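Local atomic coordinates of congerin-2 (Conger myriaster, PDB entry 1IS3), a protein that binds beta-galactosides such as lactose as a homodimeric galectin of the conger eel, with a physiological role that is not yet known. Residues F11-S25 / T81-T94. Sequence-based numbering, arbitrary orientation. Where two conformers were deposited one is given.
Sequences FKLGMYLTVGGVVNS and TKGDHFQTTITFDT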
loop_
_atom_site.group_PDB
_atom_site.type_symbol
_atom_site.label_atom_id
_atom_site.label_comp_id
_atom_site.label_asym_id
_atom_site.label_seq_id
_atom_site.Cartn_x
_atom_site.Cartn_y
_atom_site.Cartn_z
ATOM N N PHE A 11 -2.762 -9.827 0.674
ATOM C CA PHE A 11 -2.612 -10.031 2.123
ATOM C C PHE A 11 -3.068 -11.482 2.341
ATOM O O PHE A 11 -4.245 -11.829 2.284
ATOM C CB PHE A 11 -3.510 -9.046 2.869
ATOM C CG PHE A 11 -3.515 -9.142 4.398
ATOM C CD1 PHE A 11 -2.468 -9.721 5.131
ATOM C CD2 PHE A 11 -4.596 -8.588 5.096
ATOM C CE1 PHE A 11 -2.509 -9.731 6.526
ATOM C CE2 PHE A 11 -4.639 -8.596 6.498
ATOM C CZ PHE A 11 -3.597 -9.164 7.197
ATOM N N LYS A 12 -2.088 -12.353 2.507
ATOM C CA LYS A 12 -2.273 -13.796 2.596
ATOM C C LYS A 12 -2.131 -14.296 4.019
ATOM O O LYS A 12 -1.567 -13.630 4.897
ATOM C CB LYS A 12 -1.230 -14.493 1.700
ATOM C CG LYS A 12 -1.460 -14.012 0.269
ATOM C CD LYS A 12 -0.200 -14.201 -0.493
ATOM C CE LYS A 12 -0.098 -15.666 -0.810
ATOM N NZ LYS A 12 1.244 -16.158 -0.492
ATOM N N LEU A 13 -2.697 -15.492 4.206
ATOM C CA LEU A 13 -2.599 -16.274 5.433
ATOM C C LEU A 13 -1.171 -16.262 5.958
ATOM O O LEU A 13 -0.209 -16.591 5.241
ATOM C CB LEU A 13 -3.028 -17.679 5.088
ATOM C CG LEU A 13 -4.173 -18.435 5.753
ATOM C CD1 LEU A 13 -5.500 -17.734 5.740
ATOM C CD2 LEU A 13 -4.356 -19.701 4.910
ATOM N N GLY A 14 -1.003 -15.748 7.180
ATOM C CA GLY A 14 0.319 -15.769 7.782
ATOM C C GLY A 14 1.114 -14.472 7.633
ATOM O O GLY A 14 2.176 -14.342 8.245
ATOM N N MET A 15 0.653 -13.530 6.821
ATOM C CA MET A 15 1.283 -12.229 6.713
ATOM C C MET A 15 0.756 -11.340 7.814
ATOM O O MET A 15 -0.307 -11.635 8.380
ATOM C CB MET A 15 0.956 -11.574 5.394
ATOM C CG MET A 15 1.745 -12.295 4.315
ATOM S SD MET A 15 1.256 -11.780 2.663
ATOM C CE MET A 15 2.006 -10.168 2.642
ATOM N N TYR A 16 1.417 -10.235 8.116
ATOM C CA TYR A 16 0.958 -9.248 9.096
ATOM C C TYR A 16 0.825 -7.922 8.378
ATOM O O TYR A 16 1.644 -7.542 7.541
ATOM C CB TYR A 16 1.940 -9.036 10.245
ATOM C CG TYR A 16 2.004 -10.238 11.176
ATOM C CD1 TYR A 16 2.516 -11.461 10.710
ATOM C CD2 TYR A 16 1.513 -10.150 12.491
ATOM C CE1 TYR A 16 2.527 -12.594 11.529
ATOM C CE2 TYR A 16 1.519 -11.288 13.329
ATOM C CZ TYR A 16 2.022 -12.507 12.838
ATOM O OH TYR A 16 2.001 -13.674 13.623
ATOM N N LEU A 17 -0.243 -7.218 8.705
ATOM C CA LEU A 17 -0.533 -5.880 8.203
ATOM C C LEU A 17 -0.453 -4.924 9.388
ATOM O O LEU A 17 -1.223 -5.105 10.366
ATOM C CB LEU A 17 -1.942 -5.808 7.638
ATOM C CG LEU A 17 -2.508 -4.418 7.300
ATOM C CD1 LEU A 17 -1.669 -3.799 6.172
ATOM C CD2 LEU A 17 -4.002 -4.518 6.946
ATOM N N THR A 18 0.426 -3.921 9.350
ATOM C CA THR A 18 0.430 -2.885 10.378
ATOM C C THR A 18 0.199 -1.551 9.691
ATOM O O THR A 18 0.883 -1.229 8.712
ATOM C CB THR A 18 1.753 -2.829 11.110
ATOM O OG1 THR A 18 1.896 -4.122 11.706
ATOM C CG2 THR A 18 1.821 -1.741 12.178
ATOM N N VAL A 19 -0.812 -0.816 10.147
ATOM C CA VAL A 19 -1.097 0.510 9.612
ATOM C C VAL A 19 -1.026 1.510 10.753
ATOM O O VAL A 19 -1.324 1.170 11.906
ATOM C CB VAL A 19 -2.508 0.638 8.957
ATOM C CG1 VAL A 19 -2.523 -0.134 7.635
ATOM C CG2 VAL A 19 -3.602 0.086 9.870
ATOM N N GLY A 20 -0.550 2.717 10.453
ATOM C CA GLY A 20 -0.496 3.789 11.425
ATOM C C GLY A 20 -1.182 4.988 10.814
ATOM O O GLY A 20 -1.210 5.149 9.582
ATOM N N GLY A 21 -1.751 5.824 11.670
ATOM C CA GLY A 21 -2.410 6.979 11.166
ATOM C C GLY A 21 -2.790 7.941 12.273
ATOM O O GLY A 21 -2.314 7.848 13.407
ATOM N N VAL A 22 -3.627 8.887 11.881
ATOM C CA VAL A 22 -4.023 9.975 12.762
ATOM C C VAL A 22 -5.524 10.169 12.611
ATOM O O VAL A 22 -6.043 10.229 11.480
ATOM C CB VAL A 22 -3.342 11.343 12.387
ATOM C CG1 VAL A 22 -3.672 12.392 13.469
ATOM C CG2 VAL A 22 -1.846 11.191 12.261
ATOM N N VAL A 23 -6.225 10.251 13.742
ATOM C CA VAL A 23 -7.661 10.512 13.726
ATOM C C VAL A 23 -7.920 12.013 13.551
ATOM O O VAL A 23 -7.255 12.829 14.191
ATOM C CB VAL A 23 -8.291 10.015 15.035
ATOM C CG1 VAL A 23 -9.792 10.221 14.979
ATOM C CG2 VAL A 23 -7.950 8.551 15.269
ATOM N N ASN A 24 -8.851 12.429 12.710
ATOM C CA ASN A 24 -9.151 13.839 12.552
ATOM C C ASN A 24 -9.695 14.420 13.832
ATOM O O ASN A 24 -10.337 13.704 14.612
ATOM C CB ASN A 24 -10.214 14.113 11.524
ATOM C CG ASN A 24 -9.858 13.709 10.105
ATOM O OD1 ASN A 24 -10.724 13.793 9.226
ATOM N ND2 ASN A 24 -8.668 13.257 9.757
ATOM N N SER A 25 -9.484 15.727 14.053
ATOM C CA SER A 25 -10.041 16.439 15.205
ATOM C C SER A 25 -11.490 16.442 14.626
ATOM O O SER A 25 -11.751 16.523 13.417
ATOM C CB SER A 25 -9.641 17.895 15.200
ATOM O OG SER A 25 -8.231 17.894 15.350
ATOM N N THR A 81 -8.183 8.644 20.475
ATOM C CA THR A 81 -8.506 10.015 20.763
ATOM C C THR A 81 -8.505 10.821 19.471
ATOM O O THR A 81 -7.588 10.679 18.653
ATOM C CB THR A 81 -7.480 10.586 21.761
ATOM O OG1 THR A 81 -7.590 9.808 22.942
ATOM C CG2 THR A 81 -7.734 12.046 22.116
ATOM N N LYS A 82 -9.508 11.669 19.246
ATOM C CA LYS A 82 -9.522 12.557 18.085
ATOM C C LYS A 82 -8.279 13.465 18.081
ATOM O O LYS A 82 -7.888 13.980 19.134
ATOM C CB LYS A 82 -10.769 13.434 18.114
ATOM C CG LYS A 82 -12.062 12.638 17.887
ATOM C CD LYS A 82 -13.347 13.480 17.858
ATOM C CE LYS A 82 -13.718 13.936 19.257
ATOM N NZ LYS A 82 -14.894 14.782 19.250
ATOM N N GLY A 83 -7.655 13.615 16.907
ATOM C CA GLY A 83 -6.453 14.402 16.722
ATOM C C GLY A 83 -5.171 13.614 17.011
ATOM O O GLY A 83 -4.051 14.119 16.764
ATOM N N ASP A 84 -5.265 12.385 17.513
ATOM C CA ASP A 84 -4.105 11.597 17.888
ATOM C C ASP A 84 -3.795 10.441 16.948
ATOM O O ASP A 84 -4.633 10.010 16.168
ATOM C CB ASP A 84 -4.305 11.056 19.302
ATOM C CG ASP A 84 -4.217 12.116 20.411
ATOM O OD1 ASP A 84 -4.383 11.749 21.583
ATOM O OD2 ASP A 84 -3.957 13.291 20.136
ATOM N N HIS A 85 -2.566 9.935 17.043
ATOM C CA HIS A 85 -2.111 8.796 16.264
ATOM C C HIS A 85 -2.674 7.478 16.780
ATOM O O HIS A 85 -3.064 7.358 17.958
ATOM C CB HIS A 85 -0.592 8.654 16.301
ATOM C CG HIS A 85 0.048 9.818 15.586
ATOM N ND1 HIS A 85 0.635 9.867 14.392
ATOM C CD2 HIS A 85 0.083 11.092 16.111
ATOM C CE1 HIS A 85 1.015 11.117 14.172
ATOM N NE2 HIS A 85 0.673 11.852 15.218
ATOM N N PHE A 86 -2.735 6.483 15.919
ATOM C CA PHE A 86 -3.107 5.130 16.326
ATOM C C PHE A 86 -2.234 4.174 15.500
ATOM O O PHE A 86 -1.679 4.572 14.454
ATOM C CB PHE A 86 -4.586 4.875 16.034
ATOM C CG PHE A 86 -4.978 4.901 14.565
ATOM C CD1 PHE A 86 -5.393 6.089 13.974
ATOM C CD2 PHE A 86 -4.909 3.736 13.780
ATOM C CE1 PHE A 86 -5.732 6.115 12.614
ATOM C CE2 PHE A 86 -5.245 3.784 12.423
ATOM C CZ PHE A 86 -5.655 4.975 11.841
ATOM N N GLN A 87 -2.162 2.913 15.919
ATOM C CA GLN A 87 -1.393 1.877 15.226
ATOM C C GLN A 87 -2.163 0.570 15.398
ATOM O O GLN A 87 -2.539 0.257 16.533
ATOM C CB GLN A 87 -0.018 1.778 15.867
ATOM C CG GLN A 87 0.850 0.787 15.143
ATOM C CD GLN A 87 2.317 0.954 15.510
ATOM O OE1 GLN A 87 3.021 -0.015 15.775
ATOM N NE2 GLN A 87 2.859 2.168 15.521
ATOM N N THR A 88 -2.425 -0.175 14.327
ATOM C CA THR A 88 -3.185 -1.409 14.393
ATOM C C THR A 88 -2.465 -2.457 13.569
ATOM O O THR A 88 -1.968 -2.167 12.465
ATOM C CB THR A 88 -4.605 -1.210 13.828
ATOM O OG1 THR A 88 -5.143 -0.103 14.560
ATOM C CG2 THR A 88 -5.495 -2.432 13.963
ATOM N N THR A 89 -2.451 -3.664 14.124
ATOM C CA THR A 89 -1.873 -4.807 13.447
ATOM C C THR A 89 -2.936 -5.897 13.300
ATOM O O THR A 89 -3.695 -6.187 14.237
ATOM C CB THR A 89 -0.648 -5.387 14.236
ATOM O OG1 THR A 89 0.332 -4.346 14.227
ATOM C CG2 THR A 89 -0.024 -6.658 13.626
ATOM N N ILE A 90 -2.991 -6.473 12.109
ATOM C CA ILE A 90 -3.966 -7.490 11.771
ATOM C C ILE A 90 -3.256 -8.701 11.174
ATOM O O ILE A 90 -2.320 -8.557 10.367
ATOM C CB ILE A 90 -4.997 -6.898 10.754
ATOM C CG1 ILE A 90 -5.674 -5.667 11.342
ATOM C CG2 ILE A 90 -6.024 -7.980 10.355
ATOM C CD1 ILE A 90 -6.526 -4.879 10.339
ATOM N N THR A 91 -3.655 -9.893 11.578
ATOM C CA THR A 91 -3.233 -11.119 10.925
ATOM C C THR A 91 -4.481 -12.019 10.907
ATOM O O THR A 91 -5.501 -11.658 11.529
ATOM C CB THR A 91 -2.054 -11.782 11.709
ATOM O OG1 THR A 91 -1.144 -10.744 11.972
ATOM C CG2 THR A 91 -1.347 -12.897 10.940
ATOM N N PHE A 92 -4.452 -13.161 10.220
ATOM C CA PHE A 92 -5.633 -13.992 10.172
ATOM C C PHE A 92 -5.290 -15.410 9.784
ATOM O O PHE A 92 -4.205 -15.669 9.225
ATOM C CB PHE A 92 -6.657 -13.415 9.161
ATOM C CG PHE A 92 -6.227 -13.416 7.697
ATOM C CD1 PHE A 92 -5.495 -12.348 7.182
ATOM C CD2 PHE A 92 -6.546 -14.509 6.862
ATOM C CE1 PHE A 92 -5.081 -12.379 5.844
ATOM C CE2 PHE A 92 -6.129 -14.526 5.528
ATOM C CZ PHE A 92 -5.397 -13.464 5.023
ATOM N N ASP A 93 -6.163 -16.345 10.170
ATOM C CA ASP A 93 -6.043 -17.667 9.594
ATOM C C ASP A 93 -7.380 -17.939 8.922
ATOM O O ASP A 93 -8.192 -17.014 8.839
ATOM C CB ASP A 93 -5.741 -18.715 10.661
ATOM C CG ASP A 93 -6.677 -18.805 11.850
ATOM O OD1 ASP A 93 -6.180 -19.253 12.876
ATOM O OD2 ASP A 93 -7.845 -18.433 11.760
ATOM N N THR A 94 -7.728 -19.185 8.538
ATOM C CA THR A 94 -9.008 -19.344 7.823
ATOM C C THR A 94 -10.249 -19.206 8.656
ATOM O O THR A 94 -11.358 -19.141 8.148
ATOM C CB THR A 94 -9.162 -20.691 7.106
ATOM O OG1 THR A 94 -8.841 -21.701 8.052
ATOM C CG2 THR A 94 -8.374 -20.697 5.787
HETATM O O HOH W 1 -2.567 -13.198 7.811
HETATM O O HOH W 2 0.990 7.578 12.867
#
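F92 drives the edge of its ring into one face of F11. F92 ends strand 85-92, which runs antiparallel to strand 17-23. The two rings are perpendicular, a T-shaped stack with centroids 4.9 Å apart. F92 can be followed outward. With chi1 at 65°, CB sets CG between the backbone N and the carbonyl carbon, and the ring leans toward 11-25. On one side CD1 lies 3.7 Å from F11 CZ, and CE1 sits over the centre of the F11 ring. On the other, CD2 and CE2 meet L13 CD1. The tip, CZ, reaches F11 O, which lies in the ring plane. L17 CB lies against the opposite face of F11. F118 and F97 also pack on F92.

Between the strands, L17, V19 and G21 pair with I90, T88 and F86 through two backbone hydrogen bonds each. I90 N to L17 O is 2.8 Å. V23 N continues the pairing to D84 O. L17, V19, T88 and I90 turn to the buried face. There the F86 ring lies over G21, whose CA is 4.1 Å from the ring centroid, a CH-pi contact. F86 also stacks on F30 of the facing sheet.

The other face carries T18, T89, V22 and H85. T18 OG1 and T89 OG1 share a hydrogen bond of 3.0 Å. V22 CG2 lies over the imidazole of H85, 3.7 Å from its centroid. One water accepts a hydrogen bond from F92 N and lies by K12 O and M15 O at the type II turn.

These are neighbouring strands of the five-stranded sheet in the galectin beta-sandwich; lactose binds on the other sheet.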